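Local coordinates for protein serine repeat antigen 5 (Plasmodium falciparum, PDB 6X44) that adopts the fold of a papain-family cysteine protease and, as a pseudo-zymogen with its prodomain attached, probably has little or no proteolytic activity, at residues T314-E319 with H425-F430; Y345-N350 with D367-H372. All coordinates share one frame; numbering follows the deposited sequence.

Contact 1 of 2, residues T314-E319 with H425-F430; sequences TAYESE and HSVVIF
Residues 314-317 and 426-430 run antiparallel, their segment axes 167° apart, and Thr314 with Ile429 and Tyr316 with Val427 form the two hydrogen-bonded pairs. Two hydrogen bonds close each pair: Ile429 N reaches Thr314 O at 2.9 Å and Val427 N reaches Tyr316 O at 2.8 Å, with return bonds from the amides of Thr314 and Tyr316. Where the ladder ends, Ser318 N still finds His425 O at 3.0 Å.

As in any strand pair, side chains alternate between two faces. Tyr316, its CG anti to the carbonyl carbon (chi1 -57°), stands on the face it shares with Thr314, Val427 and Ile429. Its CB touches Val427 CG2 at 4.0 Å, while the edge of its ring, at CE1, receives Ile429 CD1 at 4.1 Å. Helix 325-339 packs on this face, with Ile331 against the tyrosine and Glu335 and Lys339 against Ile429. This helix-covered sheet belongs to the beta-rich domain of the papain fold.

The other face carries Ala315, Glu317, Ser426 and Val428. Here Ala315 CB meets Val428 CG2 at 3.9 Å. Further along, the extended Glu317 lies alongside His425, its carboxylate plane turned 74° from that of the imidazole. The link between them is indirect: a water donates to Glu317 OE2 at 2.8 Å and also bonds Ser426 OG, which is itself 2.8 Å from His425 ND1. A second water, above the imidazole face, donates to His425 O and accepts from Glu319 N.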
loop_
_atom_site.group_PDB
_atom_site.type_symbol
_atom_site.label_atom_id
_atom_site.label_comp_id
_atom_site.label_asym_id
_atom_site.label_seq_id
_atom_site.Cartn_x
_atom_site.Cartn_y
_atom_site.Cartn_z
ATOM N N THR A 314 19.399 4.635 -6.089
ATOM C CA THR A 314 19.915 3.462 -6.773
ATOM C C THR A 314 18.714 2.589 -7.090
ATOM O O THR A 314 17.852 2.390 -6.229
ATOM C CB THR A 314 20.901 2.639 -5.907
ATOM O OG1 THR A 314 21.937 3.465 -5.384
ATOM C CG2 THR A 314 21.537 1.521 -6.731
ATOM N N ALA A 315 18.648 2.078 -8.300
ATOM C CA ALA A 315 17.565 1.193 -8.683
ATOM C C ALA A 315 18.134 -0.122 -9.204
ATOM O O ALA A 315 19.199 -0.163 -9.822
ATOM C CB ALA A 315 16.658 1.843 -9.728
ATOM N N TYR A 316 17.425 -1.198 -8.933
ATOM C CA TYR A 316 17.788 -2.503 -9.446
ATOM C C TYR A 316 16.581 -3.152 -10.088
ATOM O O TYR A 316 15.506 -3.180 -9.480
ATOM C CB TYR A 316 18.295 -3.417 -8.320
ATOM C CG TYR A 316 19.474 -2.893 -7.544
ATOM C CD1 TYR A 316 19.304 -2.040 -6.459
ATOM C CD2 TYR A 316 20.763 -3.281 -7.877
ATOM C CE1 TYR A 316 20.386 -1.585 -5.743
ATOM C CE2 TYR A 316 21.845 -2.827 -7.165
ATOM C CZ TYR A 316 21.659 -1.987 -6.105
ATOM O OH TYR A 316 22.769 -1.544 -5.427
ATOM N N GLU A 317 16.778 -3.734 -11.272
ATOM C CA GLU A 317 15.728 -4.433 -12.017
ATOM C C GLU A 317 15.877 -5.951 -11.918
ATOM O O GLU A 317 16.967 -6.497 -12.138
ATOM C CB GLU A 317 15.751 -4.004 -13.483
ATOM C CG GLU A 317 15.714 -2.476 -13.696
ATOM C CD GLU A 317 15.504 -2.111 -15.146
ATOM O OE1 GLU A 317 16.387 -2.396 -15.961
ATOM O OE2 GLU A 317 14.442 -1.556 -15.481
ATOM N N SER A 318 14.775 -6.635 -11.596
ATOM C CA SER A 318 14.836 -8.076 -11.417
ATOM C C SER A 318 15.302 -8.789 -12.695
ATOM O O SER A 318 16.045 -9.794 -12.622
ATOM C CB SER A 318 13.477 -8.596 -10.930
ATOM O OG SER A 318 12.424 -8.270 -11.816
ATOM N N GLU A 319 14.928 -8.277 -13.867
ATOM C CA GLU A 319 15.313 -8.955 -15.106
ATOM C C GLU A 319 16.831 -9.000 -15.278
ATOM O O GLU A 319 17.372 -9.965 -15.825
ATOM C CB GLU A 319 14.678 -8.289 -16.333
ATOM C CG GLU A 319 14.630 -9.220 -17.537
ATOM C CD GLU A 319 14.633 -8.480 -18.890
ATOM O OE1 GLU A 319 14.697 -7.226 -18.904
ATOM O OE2 GLU A 319 14.567 -9.168 -19.944
ATOM N N HIS A 425 9.259 -6.073 -10.233
ATOM C CA HIS A 425 9.870 -5.592 -11.462
ATOM C C HIS A 425 11.187 -4.883 -11.166
ATOM O O HIS A 425 12.210 -5.189 -11.792
ATOM C CB HIS A 425 8.894 -4.674 -12.203
ATOM C CG HIS A 425 9.459 -4.041 -13.431
ATOM N ND1 HIS A 425 10.374 -3.011 -13.383
ATOM C CD2 HIS A 425 9.233 -4.285 -14.746
ATOM C CE1 HIS A 425 10.681 -2.641 -14.616
ATOM N NE2 HIS A 425 10.015 -3.406 -15.460
ATOM N N SER A 426 11.189 -3.985 -10.173
ATOM C CA SER A 426 12.378 -3.251 -9.757
ATOM C C SER A 426 12.273 -2.899 -8.293
ATOM O O SER A 426 11.184 -2.897 -7.724
ATOM C CB SER A 426 12.584 -1.932 -10.499
ATOM O OG SER A 426 12.510 -2.158 -11.868
ATOM N N VAL A 427 13.420 -2.559 -7.700
ATOM C CA VAL A 427 13.430 -1.877 -6.412
ATOM C C VAL A 427 14.260 -0.609 -6.532
ATOM O O VAL A 427 15.129 -0.480 -7.397
ATOM C CB VAL A 427 13.953 -2.764 -5.272
ATOM C CG1 VAL A 427 13.016 -3.950 -5.102
ATOM C CG2 VAL A 427 15.416 -3.218 -5.541
ATOM N N VAL A 428 13.957 0.337 -5.648
ATOM C CA VAL A 428 14.574 1.649 -5.638
ATOM C C VAL A 428 14.864 1.992 -4.187
ATOM O O VAL A 428 13.986 1.844 -3.325
ATOM C CB VAL A 428 13.670 2.723 -6.287
ATOM C CG1 VAL A 428 14.306 4.102 -6.222
ATOM C CG2 VAL A 428 13.393 2.362 -7.712
ATOM N N ILE A 429 16.095 2.431 -3.934
ATOM C CA ILE A 429 16.580 2.868 -2.632
ATOM C C ILE A 429 16.962 4.337 -2.740
ATOM O O ILE A 429 17.646 4.743 -3.694
ATOM C CB ILE A 429 17.801 2.040 -2.178
ATOM C CG1 ILE A 429 17.401 0.587 -1.941
ATOM C CG2 ILE A 429 18.345 2.567 -0.896
ATOM C CD1 ILE A 429 17.482 -0.265 -3.184
ATOM N N PHE A 430 16.551 5.129 -1.761
ATOM C CA PHE A 430 16.980 6.508 -1.738
ATOM C C PHE A 430 18.383 6.601 -1.130
ATOM O O PHE A 430 18.708 5.898 -0.173
ATOM C CB PHE A 430 15.995 7.365 -0.955
ATOM C CG PHE A 430 14.729 7.705 -1.710
ATOM C CD1 PHE A 430 14.641 7.572 -3.085
ATOM C CD2 PHE A 430 13.607 8.140 -1.028
ATOM C CE1 PHE A 430 13.470 7.848 -3.744
ATOM C CE2 PHE A 430 12.433 8.427 -1.697
ATOM C CZ PHE A 430 12.376 8.283 -3.050
HETATM O O HOH W 1 13.123 0.004 -13.543
HETATM O O HOH W 2 12.942 -6.208 -14.211
#

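Contact 2 of 2, residues Y345-N350 with D367-H372; sequences YIKAEN and DDTADH
Lys347 and Thr369 lie side by side and point the same way, while Asp367 and Asp371 both cross the lysine chain at about a right angle. Bends at chi2 (62°) and chi4 (-75°) fold the lysine over the loop, bringing its ammonium 3.0 Å from Thr369 OG1 and placing the same NZ 3.0 Å from Asp367 OD2, whose syn lone pair completes a salt bridge. Thr369 passes the chain of bonds onward, its OG1 donating to Asp367 OD1 at 2.7 Å; Thr369 N reaches that oxygen from the same face, closing an Asx turn. The aliphatic part of the lysine runs past the second aspartate, with Lys347 CD 3.5 Å from Asp371 OD2.

Asp371 OD1 turns instead to the backbone and takes Ala348 N at 3.0 Å, on its syn side. Asp371 and His372 together face Ile346 in a classic beta bulge: Ile346 O accepts from Asp371 N at 2.9 Å and from His372 N at 3.1 Å. Ile346 CD1 lies at the edge of the His372 imidazole, near its plane. Hydrogen-bonded through NE2 to Asn397 and with its ring against that of Trp399, His372 probably corresponds to the active-site histidine of papain.

With OD1 committed to Ala348, Asp371 OD2 forms a salt bridge to Arg119, which also pairs with Glu349; the arginine probably offsets the repulsion between these two carboxylates.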
loop_
_atom_site.group_PDB
_atom_site.type_symbol
_atom_site.label_atom_id
_atom_site.label_comp_id
_atom_site.label_asym_id
_atom_site.label_seq_id
_atom_site.Cartn_x
_atom_site.Cartn_y
_atom_site.Cartn_z
ATOM N N TYR A 345 8.525 -1.712 -7.546
ATOM C CA TYR A 345 7.656 -1.540 -8.698
ATOM C C TYR A 345 7.002 -2.866 -9.017
ATOM O O TYR A 345 7.714 -3.874 -9.219
ATOM C CB TYR A 345 8.422 -1.121 -9.941
ATOM C CG TYR A 345 9.117 0.202 -9.912
ATOM C CD1 TYR A 345 8.964 1.062 -8.843
ATOM C CD2 TYR A 345 9.924 0.605 -10.991
ATOM C CE1 TYR A 345 9.580 2.286 -8.838
ATOM C CE2 TYR A 345 10.563 1.804 -10.976
ATOM C CZ TYR A 345 10.376 2.659 -9.909
ATOM O OH TYR A 345 10.992 3.899 -9.871
ATOM N N ILE A 346 5.669 -2.852 -9.148
ATOM C CA ILE A 346 4.918 -4.042 -9.506
ATOM C C ILE A 346 3.827 -3.701 -10.517
ATOM O O ILE A 346 3.533 -2.532 -10.811
ATOM C CB ILE A 346 4.312 -4.733 -8.263
ATOM C CG1 ILE A 346 3.286 -3.818 -7.586
ATOM C CG2 ILE A 346 5.448 -5.115 -7.301
ATOM C CD1 ILE A 346 2.329 -4.499 -6.687
ATOM N N LYS A 347 3.231 -4.757 -11.043
ATOM C CA LYS A 347 2.101 -4.678 -11.949
ATOM C C LYS A 347 0.873 -5.116 -11.157
ATOM O O LYS A 347 0.708 -6.303 -10.856
ATOM C CB LYS A 347 2.353 -5.550 -13.187
ATOM C CG LYS A 347 1.214 -5.569 -14.228
ATOM C CD LYS A 347 0.973 -4.179 -14.788
ATOM C CE LYS A 347 -0.041 -4.209 -15.928
ATOM N NZ LYS A 347 0.600 -4.769 -17.147
ATOM N N ALA A 348 0.025 -4.152 -10.806
ATOM C CA ALA A 348 -1.205 -4.423 -10.068
ATOM C C ALA A 348 -2.361 -4.838 -10.980
ATOM O O ALA A 348 -3.131 -5.742 -10.645
ATOM C CB ALA A 348 -1.593 -3.178 -9.280
ATOM N N GLU A 349 -2.505 -4.181 -12.123
ATOM C CA GLU A 349 -3.659 -4.389 -12.993
ATOM C C GLU A 349 -3.892 -5.878 -13.255
ATOM O O GLU A 349 -2.967 -6.610 -13.610
ATOM C CB GLU A 349 -3.448 -3.633 -14.315
ATOM C CG GLU A 349 -4.749 -3.386 -15.125
ATOM C CD GLU A 349 -4.541 -2.566 -16.401
ATOM O OE1 GLU A 349 -5.026 -1.407 -16.438
ATOM O OE2 GLU A 349 -3.902 -3.081 -17.361
ATOM N N ASN A 350 -5.137 -6.321 -13.071
ATOM C CA ASN A 350 -5.577 -7.693 -13.336
ATOM C C ASN A 350 -4.865 -8.723 -12.475
ATOM O O ASN A 350 -5.034 -9.939 -12.697
ATOM C CB ASN A 350 -5.412 -8.051 -14.817
ATOM C CG ASN A 350 -6.187 -7.136 -15.702
ATOM O OD1 ASN A 350 -7.137 -6.495 -15.249
ATOM N ND2 ASN A 350 -5.802 -7.058 -16.970
ATOM N N ASP A 367 5.208 -9.448 -15.487
ATOM C CA ASP A 367 5.059 -9.496 -16.933
ATOM C C ASP A 367 5.995 -8.510 -17.609
ATOM O O ASP A 367 5.762 -8.130 -18.765
ATOM C CB ASP A 367 3.602 -9.230 -17.338
ATOM C CG ASP A 367 3.201 -7.767 -17.151
ATOM O OD1 ASP A 367 3.943 -7.040 -16.456
ATOM O OD2 ASP A 367 2.150 -7.331 -17.699
ATOM N N ASP A 368 7.039 -8.092 -16.903
ATOM C CA ASP A 368 8.045 -7.151 -17.388
ATOM C C ASP A 368 7.533 -5.709 -17.528
ATOM O O ASP A 368 8.196 -4.886 -18.143
ATOM C CB ASP A 368 8.644 -7.603 -18.719
ATOM C CG ASP A 368 10.062 -6.996 -18.958
ATOM O OD1 ASP A 368 10.880 -6.929 -17.988
ATOM O OD2 ASP A 368 10.359 -6.597 -20.086
ATOM N N THR A 369 6.384 -5.381 -16.958
ATOM C CA THR A 369 5.929 -3.997 -16.827
ATOM C C THR A 369 5.595 -3.710 -15.365
ATOM O O THR A 369 5.538 -4.603 -14.516
ATOM C CB THR A 369 4.706 -3.732 -17.711
ATOM O OG1 THR A 369 3.583 -4.479 -17.220
ATOM C CG2 THR A 369 4.986 -4.148 -19.152
ATOM N N ALA A 370 5.394 -2.442 -15.054
ATOM C CA ALA A 370 4.936 -2.058 -13.736
ATOM C C ALA A 370 4.067 -0.819 -13.854
ATOM O O ALA A 370 4.299 0.029 -14.708
ATOM C CB ALA A 370 6.112 -1.794 -12.803
ATOM N N ASP A 371 3.074 -0.717 -12.965
ATOM C CA ASP A 371 2.181 0.433 -12.930
ATOM C C ASP A 371 1.832 0.888 -11.509
ATOM O O ASP A 371 0.999 1.806 -11.339
ATOM C CB ASP A 371 0.914 0.107 -13.688
ATOM C CG ASP A 371 0.166 -1.044 -13.075
ATOM O OD1 ASP A 371 0.595 -1.513 -12.005
ATOM O OD2 ASP A 371 -0.881 -1.461 -13.620
ATOM N N HIS A 372 2.493 0.347 -10.496
ATOM C CA HIS A 372 2.175 0.641 -9.115
ATOM C C HIS A 372 3.442 0.515 -8.258
ATOM O O HIS A 372 4.269 -0.388 -8.470
ATOM C CB HIS A 372 1.065 -0.309 -8.681
ATOM C CG HIS A 372 0.476 -0.008 -7.355
ATOM N ND1 HIS A 372 0.085 1.257 -6.986
ATOM C CD2 HIS A 372 0.175 -0.819 -6.310
ATOM C CE1 HIS A 372 -0.411 1.219 -5.760
ATOM N NE2 HIS A 372 -0.373 -0.027 -5.328
#

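Contacts 1 and 2, their centres 14 Å apart, meet where strands 342-346 and 426-433 run side by side in one sheet. Tyr345 of contact 2 is the joint: its O lies 2.9 Å from His425 N and its N 2.9 Å from Ser426 O, probable hydrogen bonds that carry the ladder of contact 1 across to the bulge of contact 2. The same residue brings its OH to 3.6 Å from Val428 CG2, while His425 packs against the backbone of Asp368. Contact 2 lies at the probable active-site position, since His372 sits with Asn397 and near Ser206, which probably replaces the papain-family cysteine; contact 1 continues the same sheet, with helix 325-339 covering its Tyr316 face.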